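Local coordinates for insecticyanin A form (Manduca sexta, PDB 1Z24), which binds biliverdin IX gamma as a blue lipocalin, giving hornworms their green camouflage colour together with lipoprotein-bound carotenes, at residues F18-F23 against G72-A77; G25-I30 against L106-K111. All coordinates share one frame; numbering follows the deposited sequence.

Contact 1 (F18-F23 against G72-A77)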
loop_
_atom_site.group_PDB
_atom_site.type_symbol
_atom_site.label_atom_id
_atom_site.label_comp_id
_atom_site.label_asym_id
_atom_site.label_seq_id
_atom_site.Cartn_x
_atom_site.Cartn_y
_atom_site.Cartn_z
ATOM N N PHE A 18 -20.289 9.675 -6.636
ATOM C CA PHE A 18 -21.192 8.987 -5.778
ATOM C C PHE A 18 -22.580 9.610 -5.737
ATOM O O PHE A 18 -22.705 10.821 -5.587
ATOM C CB PHE A 18 -20.614 9.074 -4.391
ATOM C CG PHE A 18 -21.380 8.178 -3.414
ATOM C CD1 PHE A 18 -21.956 8.632 -2.225
ATOM C CD2 PHE A 18 -21.505 6.823 -3.686
ATOM C CE1 PHE A 18 -22.629 7.800 -1.315
ATOM C CE2 PHE A 18 -22.186 5.974 -2.811
ATOM C CZ PHE A 18 -22.730 6.442 -1.607
ATOM N N ASP A 19 -23.609 8.747 -5.840
ATOM C CA ASP A 19 -25.015 9.120 -5.799
ATOM C C ASP A 19 -25.742 8.522 -4.577
ATOM O O ASP A 19 -26.200 7.360 -4.549
ATOM C CB ASP A 19 -25.781 8.679 -7.087
ATOM C CG ASP A 19 -27.205 9.262 -7.257
ATOM O OD1 ASP A 19 -27.701 9.488 -8.350
ATOM O OD2 ASP A 19 -27.874 9.492 -6.129
ATOM N N LEU A 20 -25.872 9.336 -3.563
ATOM C CA LEU A 20 -26.543 8.854 -2.370
ATOM C C LEU A 20 -27.984 8.419 -2.537
ATOM O O LEU A 20 -28.440 7.464 -1.906
ATOM C CB LEU A 20 -26.385 9.819 -1.197
ATOM C CG LEU A 20 -26.953 9.341 0.143
ATOM C CD1 LEU A 20 -26.336 8.040 0.635
ATOM C CD2 LEU A 20 -26.895 10.461 1.189
ATOM N N SER A 21 -28.732 9.109 -3.369
ATOM C CA SER A 21 -30.087 8.677 -3.467
ATOM C C SER A 21 -30.182 7.371 -4.172
ATOM O O SER A 21 -31.084 6.581 -3.922
ATOM C CB SER A 21 -31.024 9.682 -4.091
ATOM O OG SER A 21 -31.027 9.485 -5.479
ATOM N N ALA A 22 -29.251 7.149 -5.078
ATOM C CA ALA A 22 -29.290 5.908 -5.799
ATOM C C ALA A 22 -28.791 4.811 -4.869
ATOM O O ALA A 22 -29.161 3.644 -4.942
ATOM C CB ALA A 22 -28.352 6.071 -6.990
ATOM N N PHE A 23 -27.936 5.192 -3.949
ATOM C CA PHE A 23 -27.402 4.203 -3.052
ATOM C C PHE A 23 -28.330 3.743 -1.964
ATOM O O PHE A 23 -28.181 2.660 -1.425
ATOM C CB PHE A 23 -26.129 4.811 -2.484
ATOM C CG PHE A 23 -25.229 3.860 -1.744
ATOM C CD1 PHE A 23 -24.465 2.934 -2.458
ATOM C CD2 PHE A 23 -25.113 3.915 -0.351
ATOM C CE1 PHE A 23 -23.604 2.044 -1.803
ATOM C CE2 PHE A 23 -24.270 3.024 0.326
ATOM C CZ PHE A 23 -23.505 2.102 -0.405
ATOM N N GLY A 72 -29.309 5.475 13.325
ATOM C CA GLY A 72 -28.430 6.623 13.364
ATOM C C GLY A 72 -28.627 7.503 12.174
ATOM O O GLY A 72 -29.533 7.286 11.394
ATOM N N ASP A 73 -27.749 8.486 12.063
ATOM C CA ASP A 73 -27.779 9.417 11.000
ATOM C C ASP A 73 -26.719 9.073 10.004
ATOM O O ASP A 73 -25.712 8.452 10.327
ATOM C CB ASP A 73 -27.560 10.816 11.581
ATOM C CG ASP A 73 -28.697 11.218 12.555
ATOM O OD1 ASP A 73 -28.484 11.579 13.711
ATOM O OD2 ASP A 73 -29.910 11.142 12.022
ATOM N N LEU A 74 -26.972 9.501 8.798
ATOM C CA LEU A 74 -26.041 9.248 7.731
ATOM C C LEU A 74 -25.787 10.509 6.941
ATOM O O LEU A 74 -26.717 11.245 6.634
ATOM C CB LEU A 74 -26.632 8.119 6.822
ATOM C CG LEU A 74 -25.573 7.536 5.871
ATOM C CD1 LEU A 74 -26.012 6.232 5.241
ATOM C CD2 LEU A 74 -25.313 8.459 4.723
ATOM N N GLU A 75 -24.547 10.758 6.576
ATOM C CA GLU A 75 -24.243 11.938 5.797
ATOM C C GLU A 75 -22.992 11.715 4.968
ATOM O O GLU A 75 -22.144 10.865 5.297
ATOM C CB GLU A 75 -23.979 13.065 6.777
ATOM C CG GLU A 75 -24.283 14.455 6.303
ATOM C CD GLU A 75 -23.755 15.401 7.293
ATOM O OE1 GLU A 75 -23.709 16.616 7.114
ATOM O OE2 GLU A 75 -23.340 14.752 8.367
ATOM N N ILE A 76 -22.890 12.484 3.892
ATOM C CA ILE A 76 -21.727 12.346 3.084
ATOM C C ILE A 76 -20.550 12.928 3.842
ATOM O O ILE A 76 -20.631 13.989 4.487
ATOM C CB ILE A 76 -21.823 13.136 1.773
ATOM C CG1 ILE A 76 -22.978 12.688 0.876
ATOM C CG2 ILE A 76 -20.505 13.091 0.965
ATOM C CD1 ILE A 76 -22.926 11.246 0.367
ATOM N N ALA A 77 -19.405 12.252 3.756
ATOM C CA ALA A 77 -18.202 12.752 4.423
ATOM C C ALA A 77 -17.829 14.159 3.922
ATOM O O ALA A 77 -17.926 14.493 2.727
ATOM C CB ALA A 77 -17.011 11.759 4.400
#

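Contact 2 (G25-I30 against L106-K111)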
loop_
_atom_site.group_PDB
_atom_site.type_symbol
_atom_site.label_atom_id
_atom_site.label_comp_id
_atom_site.label_asym_id
_atom_site.label_seq_id
_atom_site.Cartn_x
_atom_site.Cartn_y
_atom_site.Cartn_z
ATOM N N GLY A 25 -31.262 2.283 0.245
ATOM C CA GLY A 25 -31.910 0.989 0.175
ATOM C C GLY A 25 -31.446 0.025 1.257
ATOM O O GLY A 25 -30.762 0.377 2.189
ATOM N N ALA A 26 -31.834 -1.222 1.135
ATOM C CA ALA A 26 -31.471 -2.246 2.096
ATOM C C ALA A 26 -30.333 -3.114 1.565
ATOM O O ALA A 26 -30.427 -3.879 0.585
ATOM C CB ALA A 26 -32.716 -3.069 2.338
ATOM N N TRP A 27 -29.215 -2.999 2.221
ATOM C CA TRP A 27 -28.080 -3.774 1.751
ATOM C C TRP A 27 -27.812 -4.971 2.618
ATOM O O TRP A 27 -27.688 -4.825 3.837
ATOM C CB TRP A 27 -26.819 -2.854 1.780
ATOM C CG TRP A 27 -26.817 -1.766 0.751
ATOM C CD1 TRP A 27 -27.139 -0.440 0.941
ATOM C CD2 TRP A 27 -26.480 -1.939 -0.660
ATOM N NE1 TRP A 27 -27.020 0.214 -0.269
ATOM C CE2 TRP A 27 -26.591 -0.649 -1.265
ATOM C CE3 TRP A 27 -26.101 -3.033 -1.457
ATOM C CZ2 TRP A 27 -26.343 -0.423 -2.633
ATOM C CZ3 TRP A 27 -25.901 -2.774 -2.836
ATOM C CH2 TRP A 27 -26.044 -1.511 -3.398
ATOM N N HIS A 28 -27.717 -6.140 1.977
ATOM C CA HIS A 28 -27.432 -7.377 2.659
ATOM C C HIS A 28 -25.939 -7.598 2.645
ATOM O O HIS A 28 -25.262 -7.375 1.624
ATOM C CB HIS A 28 -28.051 -8.592 1.976
ATOM C CG HIS A 28 -29.521 -8.379 1.825
ATOM N ND1 HIS A 28 -30.030 -7.557 0.852
ATOM C CD2 HIS A 28 -30.569 -8.913 2.555
ATOM C CE1 HIS A 28 -31.344 -7.586 1.004
ATOM N NE2 HIS A 28 -31.713 -8.399 2.013
ATOM N N GLU A 29 -25.415 -8.021 3.788
ATOM C CA GLU A 29 -23.981 -8.261 3.874
ATOM C C GLU A 29 -23.708 -9.695 3.432
ATOM O O GLU A 29 -23.835 -10.588 4.212
ATOM C CB GLU A 29 -23.552 -8.037 5.322
ATOM C CG GLU A 29 -22.103 -8.503 5.517
ATOM C CD GLU A 29 -21.723 -8.304 6.922
ATOM O OE1 GLU A 29 -21.427 -7.203 7.384
ATOM O OE2 GLU A 29 -21.808 -9.416 7.599
ATOM N N ILE A 30 -23.383 -9.907 2.171
ATOM C CA ILE A 30 -23.148 -11.225 1.642
ATOM C C ILE A 30 -21.936 -11.777 2.286
ATOM O O ILE A 30 -21.836 -12.943 2.621
ATOM C CB ILE A 30 -22.926 -11.091 0.131
ATOM C CG1 ILE A 30 -24.186 -10.613 -0.535
ATOM C CG2 ILE A 30 -22.545 -12.423 -0.470
ATOM C CD1 ILE A 30 -25.358 -11.492 -0.191
ATOM N N LEU A 106 -15.685 1.522 -2.427
ATOM C CA LEU A 106 -14.716 1.337 -3.497
ATOM C C LEU A 106 -15.372 1.247 -4.871
ATOM O O LEU A 106 -14.853 1.719 -5.878
ATOM C CB LEU A 106 -13.981 0.001 -3.296
ATOM C CG LEU A 106 -13.198 -0.093 -2.007
ATOM C CD1 LEU A 106 -12.163 -1.221 -2.063
ATOM C CD2 LEU A 106 -12.586 1.265 -1.722
ATOM N N ALA A 107 -16.520 0.607 -4.916
ATOM C CA ALA A 107 -17.262 0.438 -6.171
ATOM C C ALA A 107 -18.701 -0.051 -5.954
ATOM O O ALA A 107 -19.014 -0.761 -5.009
ATOM C CB ALA A 107 -16.644 -0.747 -6.893
ATOM N N THR A 108 -19.576 0.344 -6.863
ATOM C CA THR A 108 -20.952 -0.054 -6.803
ATOM C C THR A 108 -21.692 0.293 -8.088
ATOM O O THR A 108 -21.380 1.264 -8.802
ATOM C CB THR A 108 -21.639 0.773 -5.717
ATOM O OG1 THR A 108 -22.960 0.271 -5.573
ATOM C CG2 THR A 108 -21.736 2.285 -6.067
ATOM N N ASP A 109 -22.707 -0.506 -8.364
ATOM C CA ASP A 109 -23.562 -0.252 -9.531
ATOM C C ASP A 109 -24.915 0.279 -9.049
ATOM O O ASP A 109 -25.849 0.400 -9.803
ATOM C CB ASP A 109 -23.882 -1.370 -10.466
ATOM C CG ASP A 109 -24.589 -2.470 -9.771
ATOM O OD1 ASP A 109 -24.858 -2.504 -8.570
ATOM O OD2 ASP A 109 -24.876 -3.365 -10.618
ATOM N N TYR A 110 -25.002 0.578 -7.748
ATOM C CA TYR A 110 -26.177 1.114 -7.062
ATOM C C TYR A 110 -27.416 0.210 -6.976
ATOM O O TYR A 110 -28.068 0.159 -5.937
ATOM C CB TYR A 110 -26.587 2.482 -7.584
ATOM C CG TYR A 110 -25.491 3.503 -7.530
ATOM C CD1 TYR A 110 -25.283 4.134 -6.303
ATOM C CD2 TYR A 110 -24.692 3.842 -8.634
ATOM C CE1 TYR A 110 -24.306 5.120 -6.161
ATOM C CE2 TYR A 110 -23.690 4.809 -8.499
ATOM C CZ TYR A 110 -23.507 5.437 -7.260
ATOM O OH TYR A 110 -22.518 6.363 -7.114
ATOM N N LYS A 111 -27.753 -0.499 -8.054
ATOM C CA LYS A 111 -28.923 -1.373 -8.039
ATOM C C LYS A 111 -28.632 -2.757 -7.530
ATOM O O LYS A 111 -29.550 -3.425 -7.097
ATOM C CB LYS A 111 -29.378 -1.730 -9.431
ATOM C CG LYS A 111 -29.443 -0.512 -10.263
ATOM C CD LYS A 111 -30.736 0.232 -9.994
ATOM C CE LYS A 111 -30.991 1.355 -10.996
ATOM N NZ LYS A 111 -30.507 2.688 -10.555
#

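Contact 1 (F18-F23 against G72-A77)
Ile76 meets Phe18 and Leu20 with one atom, the methyl CD1 at the end of its longer branch. The methyl comes to the rim of the Phe18 ring, in the ring plane, with Ile76 CD1 3.8 Å from Phe18 CD1. It therefore touches the edge of the aromatic ring, not a face. On its Leu20 side, Ile76 CD1 lies 4.1 Å from Leu20 CB. The Leu20 and Ile76 side chains run past each other in opposite directions. Ile76 CG1 stands beside its own backbone N (chi1 -61°), and from there CD1 extends toward 18-23. Leu20 also reaches Leu74, with Leu20 CD1 4.2 Å from Leu74 CD2. The contact is wholly apolar and small, burying 164 Å² in all.

Two features of 18-23 position these groups. The Phe18 ring leans on Phe23, with Phe18 CZ 3.6 Å above the Phe23 ring plane, toward its rim. Asp19 is the N-cap of helix 20-23. Asp19 OD2 accepts from Ala22 N at 2.9 Å and from Ser21 OG at 3.2 Å, both from the same face of the carboxylate. The cap probably helps to hold the first turn of the helix, and with it Leu20.

Helix 20-23 is the short N-terminal helix that leads into the first barrel strand, 25-32, as in other lipocalins. Here it packs against the end of strand 66-76. Leu20 also touches Ala55 of strand 55-63 and Tyr50 of strand 44-50, while Leu74 rests on Tyr48 and Tyr88 of strands 44-50 and 88-94.

Contact 2 (G25-I30 against L106-K111)
The backbones of Trp27 and Thr108 stay well apart, with Trp27 CA 11.7 Å from Thr108 CA, and the indole bridges the distance between strand 25-32 and the end of strand 97-108. Trp27 CG lies beside its backbone N (chi1 -70°), and the far corner of the six-membered ring makes the contact. Trp27 CH2 is 3.7 Å from Tyr110 O and 4.2 Å from Thr108 OG1. The Trp27 and Thr108 side chains cross at about a right angle.

Thr108 forms an ST turn. Thr108 OG1 accepts from Tyr110 N at 3.0 Å, with an N-H...O angle of 161°, and is also hydrogen-bonded to Tyr113 O. Thr108 CG2 sits 3.7 Å over the centre of the Tyr110 ring. Lacking OG1 and CG2, an alanine here would probably leave Tyr110 N and Tyr113 O without this partner and one ring face without its cover.

Gly25 and Trp27 fit the lipocalin GxW motif, and Thr108-Asp109-Tyr110 the TDY motif. Lys137 NZ hydrogen-bonds to Tyr110 O, and the Trp27 side chain touches Lys137. The indole thus packs its carbons, CH2 and CZ2 at Tyr110 O and CH2 at Thr108 OG1, beside oxygens already hydrogen-bonded to other partners. Its own polar bond runs from NE1 to Phe23 O.

Overall arrangement
Contacts 1 and 2 lie with centres 12 Å apart and join directly through Tyr110. Tyr110 OH is 2.9 Å from Asp19 N, a probable hydrogen bond, and the tyrosine ring packs on helix 20-23, with Tyr110 CD1 3.7 Å from Ala22 CB. Helix 20-23 is followed in the chain by strand 25-32, so the first segments of both contacts are near neighbours in sequence, and Phe23 and Trp27 meet ring to ring. Both contacts belong to what is, as in other lipocalins, probably the closed end of the barrel. The Trp27 side chain is about 6 Å from the biliverdin and that of Leu74 about 9 Å. Glu29, in 25-30, touches the pigment.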